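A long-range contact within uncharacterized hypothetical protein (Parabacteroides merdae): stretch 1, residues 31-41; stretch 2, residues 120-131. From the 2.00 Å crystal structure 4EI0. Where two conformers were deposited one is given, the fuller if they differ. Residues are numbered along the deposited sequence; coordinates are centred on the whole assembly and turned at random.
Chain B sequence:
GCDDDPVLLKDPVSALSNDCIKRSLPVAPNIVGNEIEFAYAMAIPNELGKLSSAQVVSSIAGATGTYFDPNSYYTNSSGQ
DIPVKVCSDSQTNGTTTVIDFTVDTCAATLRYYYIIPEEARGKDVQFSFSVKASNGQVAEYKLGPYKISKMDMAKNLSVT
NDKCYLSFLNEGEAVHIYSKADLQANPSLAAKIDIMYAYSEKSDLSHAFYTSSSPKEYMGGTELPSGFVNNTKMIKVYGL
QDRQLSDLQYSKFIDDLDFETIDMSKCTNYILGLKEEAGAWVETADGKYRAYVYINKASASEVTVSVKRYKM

Stretch 1 31-41: IVGNEIEFAYA
Stretch 2, residues 120-131: ARGKDVQFSFSV

How do the two stretches lie? Strands 35-41 and 124-131 run the same way, their axes crossing at -32° and approaching to 8.8 Å; no hydrogen bond joins the stretches; side chains fill the gap, burying 486 Å² in all. CA atoms are 6.3 Å apart for Val-32 and Arg-121, and 7.7 Å for Tyr-40 and Phe-129.

What happens at the turns? Type II turns, Ala-120 to Lys-123 and Ile-31 to Asn-34, precede the strands, closed by Lys-123 N to Ala-120 O (2.8 Å) and Asn-34 N to Ile-31 O (2.9 Å). Gly-122 (phi 64°, psi 9°) and Gly-33 (90°, -18°) take positive phi, which favours glycine. Arg-121 (t, t, m, chi4 -80°) lays a guanidinium face over Val-32 CB, and its CB lies 3.9 Å from Val-32 CG2 (chi1 t).

Which rings fill the middle? Phe-38, Tyr-40, Phe-127 (phi/psi -138/137) and Phe-129 are buried, CA-to-CB toward the other stretch; broad rings span the gap. Phe-127 (chi1 m, chi2 -87°) offers its face to the edge of Phe-38 (m, 85°): centroids 4.8 Å apart, planes at 55°, Phe-38 CZ to Phe-127 CE2 3.6 Å. Phe-129 (m, 78°) brings CZ over one face of the Phe-38 ring, 3.6 Å from Phe-38 CG, while its CB sits 3.7 Å from the Tyr-40 ring centroid, a CH-pi contact.

Where does Tyr-40 end? With chi1 t and chi2 42°, its OH reaches 3.1 Å from Ser-130 C and 3.4 Å from Val-131 CG1 (chi1 p), but hydrogen-bonds elsewhere in the structure.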

ATOM      1  N   ILE B  31     -16.841  21.110  15.939  1.00 41.14           N
ATOM      2  CA  ILE B  31     -18.187  21.646  15.953  1.00 38.20           C
ATOM      3  C   ILE B  31     -19.225  20.516  15.742  1.00 38.14           C
ATOM      4  O   ILE B  31     -19.088  19.659  14.851  1.00 37.33           O
ATOM      5  CB  ILE B  31     -18.343  22.735  14.852  1.00 37.23           C
ATOM      6  CG1 ILE B  31     -17.388  23.903  15.141  1.00 43.74           C
ATOM      7  CG2 ILE B  31     -19.786  23.321  14.843  1.00 42.10           C
ATOM      8  CD1 ILE B  31     -17.187  24.823  13.946  1.00 43.54           C
ATOM      9  N   VAL B  32     -20.273  20.542  16.540  1.00 41.51           N
ATOM     10  CA  VAL B  32     -21.424  19.641  16.400  1.00 39.00           C
ATOM     11  C   VAL B  32     -21.884  19.503  14.955  1.00 49.47           C
ATOM     12  O   VAL B  32     -21.901  20.483  14.210  1.00 39.62           O
ATOM     13  CB  VAL B  32     -22.595  20.056  17.332  1.00 47.74           C
ATOM     14  CG1 VAL B  32     -23.828  19.204  17.057  1.00 40.49           C
ATOM     15  CG2 VAL B  32     -22.166  19.903  18.806  1.00 37.08           C
ATOM     16  N   GLY B  33     -22.165  18.263  14.540  1.00 40.98           N
ATOM     17  CA  GLY B  33     -22.559  18.009  13.161  1.00 40.11           C
ATOM     18  C   GLY B  33     -21.374  17.730  12.259  1.00 44.28           C
ATOM     19  O   GLY B  33     -21.559  17.194  11.210  1.00 41.39           O
ATOM     20  N   ASN B  34     -20.159  18.089  12.649  1.00 40.39           N
ATOM     21  CA  ASN B  34     -18.965  17.869  11.782  1.00 41.05           C
ATOM     22  C   ASN B  34     -18.292  16.547  12.214  1.00 39.75           C
ATOM     23  O   ASN B  34     -18.594  15.945  13.240  1.00 43.16           O
ATOM     24  CB  ASN B  34     -17.893  18.986  11.979  1.00 44.74           C
ATOM     25  CG  ASN B  34     -18.148  20.235  11.149  1.00 49.68           C
ATOM     26  OD1 ASN B  34     -19.093  20.295  10.420  1.00 42.94           O
ATOM     27  ND2 ASN B  34     -17.283  21.252  11.296  1.00 55.15           N
ATOM     28  N   GLU B  35     -17.347  16.128  11.430  1.00 42.83           N
ATOM     29  CA  GLU B  35     -16.621  14.913  11.743  1.00 45.92           C
ATOM     30  C   GLU B  35     -15.273  15.191  12.405  1.00 38.28           C
ATOM     31  O   GLU B  35     -14.668  16.250  12.184  1.00 42.74           O
ATOM     32  CB  GLU B  35     -16.496  14.092  10.461  1.00 46.46           C
ATOM     33  CG  GLU B  35     -15.646  14.707   9.393  1.00 67.51           C
ATOM     34  CD  GLU B  35     -15.864  14.095   8.004  1.00 66.15           C
ATOM     35  OE1 GLU B  35     -16.949  13.550   7.662  1.00 56.56           O
ATOM     36  OE2 GLU B  35     -14.889  14.159   7.248  1.00 66.19           O
ATOM     37  N   ILE B  36     -14.824  14.260  13.250  1.00 39.12           N
ATOM     38  CA  ILE B  36     -13.423  14.169  13.673  1.00 40.48           C
ATOM     39  C   ILE B  36     -12.925  12.873  13.009  1.00 37.93           C
ATOM     40  O   ILE B  36     -13.525  11.784  13.154  1.00 40.03           O
ATOM     41  CB  ILE B  36     -13.223  14.050  15.188  1.00 44.61           C
ATOM     42  CG1 ILE B  36     -14.045  15.101  15.906  1.00 54.07           C
ATOM     43  CG2 ILE B  36     -11.746  14.130  15.552  1.00 42.49           C
ATOM     44  CD1 ILE B  36     -13.800  15.156  17.396  1.00 43.69           C
ATOM     45  N   GLU B  37     -11.872  13.025  12.232  1.00 42.72           N
ATOM     46  CA  GLU B  37     -11.333  11.956  11.405  1.00 42.40           C
ATOM     47  C   GLU B  37     -10.020  11.440  11.958  1.00 42.94           C
ATOM     48  O   GLU B  37      -9.138  12.237  12.316  1.00 41.71           O
ATOM     49  CB  GLU B  37     -11.067  12.485  10.027  1.00 39.58           C
ATOM     50  CG  GLU B  37     -10.618  11.409   9.053  1.00 51.82           C
ATOM     51  CD  GLU B  37     -10.273  11.965   7.693  1.00 64.41           C
ATOM     52  OE1 GLU B  37     -10.738  13.075   7.347  1.00 56.44           O
ATOM     53  OE2 GLU B  37      -9.539  11.286   6.965  1.00 66.19           O
ATOM     54  N   PHE B  38      -9.896  10.118  11.995  1.00 44.89           N
ATOM     55  CA  PHE B  38      -8.728   9.435  12.552  1.00 41.98           C
ATOM     56  C   PHE B  38      -8.197   8.427  11.496  1.00 44.11           C
ATOM     57  O   PHE B  38      -8.977   7.901  10.699  1.00 40.87           O
ATOM     58  CB  PHE B  38      -9.092   8.696  13.844  1.00 43.07           C
ATOM     59  CG  PHE B  38      -9.482   9.581  14.995  1.00 38.08           C
ATOM     60  CD1 PHE B  38     -10.771  10.032  15.126  1.00 43.14           C
ATOM     61  CD2 PHE B  38      -8.552   9.975  15.914  1.00 45.92           C
ATOM     62  CE1 PHE B  38     -11.125  10.848  16.184  1.00 40.64           C
ATOM     63  CE2 PHE B  38      -8.890  10.805  16.968  1.00 48.45           C
ATOM     64  CZ  PHE B  38     -10.184  11.236  17.105  1.00 42.26           C
ATOM     65  N   ALA B  39      -6.887   8.169  11.494  1.00 36.02           N
ATOM     66  CA  ALA B  39      -6.272   7.145  10.650  1.00 43.35           C
ATOM     67  C   ALA B  39      -5.670   6.111  11.594  1.00 45.43           C
ATOM     68  O   ALA B  39      -4.733   6.426  12.323  1.00 43.71           O
ATOM     69  CB  ALA B  39      -5.204   7.741   9.744  1.00 36.49           C
ATOM     70  N   TYR B  40      -6.265   4.917  11.629  1.00 43.34           N
ATOM     71  CA  TYR B  40      -5.904   3.855  12.575  1.00 37.72           C
ATOM     72  C   TYR B  40      -5.098   2.805  11.793  1.00 39.61           C
ATOM     73  O   TYR B  40      -5.653   2.137  10.930  1.00 42.07           O
ATOM     74  CB  TYR B  40      -7.119   3.193  13.155  1.00 44.64           C
ATOM     75  CG  TYR B  40      -6.872   2.115  14.210  1.00 47.56           C
ATOM     76  CD1 TYR B  40      -5.914   2.271  15.199  1.00 45.86           C
ATOM     77  CD2 TYR B  40      -7.637   0.948  14.230  1.00 49.27           C
ATOM     78  CE1 TYR B  40      -5.693   1.287  16.160  1.00 43.57           C
ATOM     79  CE2 TYR B  40      -7.443  -0.036  15.209  1.00 50.88           C
ATOM     80  CZ  TYR B  40      -6.474   0.143  16.177  1.00 46.75           C
ATOM     81  OH  TYR B  40      -6.281  -0.833  17.153  1.00 43.55           O
ATOM     82  N   ALA B  41      -3.805   2.690  12.126  1.00 39.13           N
ATOM     83  CA  ALA B  41      -2.854   1.767  11.494  1.00 41.16           C
ATOM     84  C   ALA B  41      -2.672   0.534  12.339  1.00 42.44           C
ATOM     85  O   ALA B  41      -2.467   0.640  13.554  1.00 49.03           O
ATOM     86  CB  ALA B  41      -1.505   2.452  11.312  1.00 39.58           C
ATOM     87  N   ALA B 120     -22.540  16.081  22.742  1.00 46.22           N
ATOM     88  CA  ALA B 120     -21.119  16.351  23.024  1.00 46.31           C
ATOM     89  C   ALA B 120     -20.833  17.859  23.116  1.00 44.07           C
ATOM     90  O   ALA B 120     -19.723  18.219  23.462  1.00 46.75           O
ATOM     91  CB  ALA B 120     -20.205  15.714  21.991  1.00 40.52           C
ATOM     92  N   ARG B 121     -21.818  18.723  22.834  1.00 43.25           N
ATOM     93  CA  ARG B 121     -21.567  20.190  22.724  1.00 45.62           C
ATOM     94  C   ARG B 121     -20.936  20.700  23.995  1.00 48.08           C
ATOM     95  O   ARG B 121     -21.396  20.382  25.090  1.00 43.03           O
ATOM     96  CB  ARG B 121     -22.872  20.969  22.482  1.00 47.35           C
ATOM     97  CG  ARG B 121     -22.689  22.451  22.233  1.00 44.71           C
ATOM     98  CD  ARG B 121     -24.000  23.202  22.149  1.00 43.18           C
ATOM     99  NE  ARG B 121     -24.784  22.728  21.013  1.00 42.52           N
ATOM    100  CZ  ARG B 121     -24.588  23.086  19.749  1.00 51.15           C
ATOM    101  NH1 ARG B 121     -23.710  24.021  19.402  1.00 45.96           N
ATOM    102  NH2 ARG B 121     -25.294  22.524  18.816  1.00 44.35           N
ATOM    103  N   GLY B 122     -19.861  21.462  23.862  1.00 45.93           N
ATOM    104  CA  GLY B 122     -19.143  21.920  25.030  1.00 55.73           C
ATOM    105  C   GLY B 122     -18.480  20.880  25.897  1.00 51.91           C
ATOM    106  O   GLY B 122     -18.010  21.255  26.943  1.00 49.87           O
ATOM    107  N   LYS B 123     -18.399  19.595  25.500  1.00 44.66           N
ATOM    108  CA  LYS B 123     -17.789  18.578  26.406  1.00 53.84           C
ATOM    109  C   LYS B 123     -16.495  18.067  25.801  1.00 52.59           C
ATOM    110  O   LYS B 123     -16.080  18.553  24.790  1.00 51.33           O
ATOM    111  CB  LYS B 123     -18.751  17.424  26.654  1.00 54.69           C
ATOM    112  CG  LYS B 123     -20.020  17.808  27.386  1.00 57.12           C
ATOM    113  CD  LYS B 123     -21.049  16.701  27.263  1.00 72.59           C
ATOM    114  CE  LYS B 123     -22.442  17.163  27.655  1.00 84.08           C
ATOM    115  NZ  LYS B 123     -22.512  17.345  29.106  1.00 79.87           N
ATOM    116  N   ASP B 124     -15.872  17.094  26.424  1.00 49.56           N
ATOM    117  CA  ASP B 124     -14.656  16.462  25.904  1.00 56.36           C
ATOM    118  C   ASP B 124     -15.091  15.095  25.359  1.00 57.87           C
ATOM    119  O   ASP B 124     -16.063  14.512  25.852  1.00 52.18           O
ATOM    120  CB  ASP B 124     -13.643  16.227  27.046  1.00 56.41           C
ATOM    121  CG  ASP B 124     -12.762  17.462  27.368  1.00 73.32           C
ATOM    122  OD1 ASP B 124     -13.031  18.590  26.914  1.00 63.15           O
ATOM    123  OD2 ASP B 124     -11.751  17.290  28.092  1.00 79.85           O
ATOM    124  N   VAL B 125     -14.403  14.584  24.343  1.00 42.90           N
ATOM    125  CA  VAL B 125     -14.653  13.221  23.869  0.50 48.55           C
ATOM    126  C   VAL B 125     -13.316  12.508  23.727  1.00 50.77           C
ATOM    127  O   VAL B 125     -12.338  13.093  23.235  1.00 51.92           O
ATOM    128  CB  VAL B 125     -15.358  13.141  22.491  0.50 40.53           C
ATOM    129  CG1 VAL B 125     -15.658  11.677  22.134  0.50 33.65           C
ATOM    130  CG2 VAL B 125     -16.646  13.957  22.455  0.50 47.13           C
ATOM    131  N   GLN B 126     -13.263  11.257  24.154  1.00 49.10           N
ATOM    132  CA  GLN B 126     -12.041  10.448  23.985  1.00 50.74           C
ATOM    133  C   GLN B 126     -12.381   9.136  23.320  1.00 49.45           C
ATOM    134  O   GLN B 126     -13.557   8.735  23.219  1.00 45.97           O
ATOM    135  CB  GLN B 126     -11.302  10.214  25.292  1.00 56.61           C
ATOM    136  CG  GLN B 126     -12.102   9.496  26.330  1.00 58.91           C
ATOM    137  CD  GLN B 126     -11.411   9.541  27.669  1.00 73.14           C
ATOM    138  OE1 GLN B 126     -11.132  10.609  28.210  1.00 67.86           O
ATOM    139  NE2 GLN B 126     -11.129   8.376  28.214  1.00 68.80           N
ATOM    140  N   PHE B 127     -11.337   8.464  22.854  1.00 48.25           N
ATOM    141  CA  PHE B 127     -11.488   7.319  21.983  1.00 48.64           C
ATOM    142  C   PHE B 127     -10.525   6.180  22.345  1.00 58.36           C
ATOM    143  O   PHE B 127      -9.342   6.409  22.605  1.00 46.37           O
ATOM    144  CB  PHE B 127     -11.214   7.747  20.560  1.00 50.54           C
ATOM    145  CG  PHE B 127     -12.148   8.789  20.049  1.00 45.76           C
ATOM    146  CD1 PHE B 127     -13.339   8.433  19.464  1.00 48.32           C
ATOM    147  CD2 PHE B 127     -11.848  10.128  20.191  1.00 44.57           C
ATOM    148  CE1 PHE B 127     -14.221   9.402  19.033  1.00 41.89           C
ATOM    149  CE2 PHE B 127     -12.715  11.116  19.719  1.00 46.35           C
ATOM    150  CZ  PHE B 127     -13.890  10.740  19.117  1.00 41.30           C
ATOM    151  N   SER B 128     -11.044   4.960  22.325  1.00 48.89           N
ATOM    152  CA  SER B 128     -10.230   3.761  22.479  1.00 48.15           C
ATOM    153  C   SER B 128     -10.349   2.872  21.253  1.00 42.36           C
ATOM    154  O   SER B 128     -11.418   2.305  20.976  1.00 45.10           O
ATOM    155  CB  SER B 128     -10.643   3.017  23.747  1.00 49.96           C
ATOM    156  OG  SER B 128      -9.786   1.877  23.875  1.00 74.96           O
ATOM    157  N   PHE B 129      -9.267   2.807  20.489  1.00 41.00           N
ATOM    158  CA  PHE B 129      -9.200   1.992  19.247  1.00 48.09           C
ATOM    159  C   PHE B 129      -8.586   0.644  19.595  1.00 50.62           C
ATOM    160  O   PHE B 129      -7.690   0.572  20.456  1.00 48.93           O
ATOM    161  CB  PHE B 129      -8.297   2.623  18.192  1.00 42.37           C
ATOM    162  CG  PHE B 129      -8.775   3.956  17.660  1.00 42.73           C
ATOM    163  CD1 PHE B 129      -8.602   5.111  18.382  1.00 47.92           C
ATOM    164  CD2 PHE B 129      -9.465   4.028  16.455  1.00 45.74           C
ATOM    165  CE1 PHE B 129      -9.048   6.320  17.900  1.00 45.56           C
ATOM    166  CE2 PHE B 129      -9.918   5.238  15.978  1.00 44.78           C
ATOM    167  CZ  PHE B 129      -9.705   6.387  16.700  1.00 48.57           C
ATOM    168  N   SER B 130      -9.055  -0.419  18.952  1.00 47.12           N
ATOM    169  CA  SER B 130      -8.479  -1.757  19.201  1.00 46.34           C
ATOM    170  C   SER B 130      -8.613  -2.632  17.985  1.00 43.72           C
ATOM    171  O   SER B 130      -9.395  -2.337  17.052  1.00 44.30           O
ATOM    172  CB  SER B 130      -9.145  -2.417  20.394  1.00 48.56           C
ATOM    173  OG  SER B 130     -10.539  -2.516  20.204  1.00 49.85           O
ATOM    174  N   VAL B 131      -7.797  -3.680  17.959  1.00 42.47           N
ATOM    175  CA  VAL B 131      -7.615  -4.554  16.810  1.00 43.41           C
ATOM    176  C   VAL B 131      -7.443  -6.010  17.291  1.00 48.00           C
ATOM    177  O   VAL B 131      -6.863  -6.240  18.342  1.00 42.63           O
ATOM    178  CB  VAL B 131      -6.396  -4.118  15.925  1.00 45.22           C
ATOM    179  CG1 VAL B 131      -5.109  -4.017  16.750  1.00 49.58           C
ATOM    180  CG2 VAL B 131      -6.216  -5.039  14.719  1.00 51.11           C
TER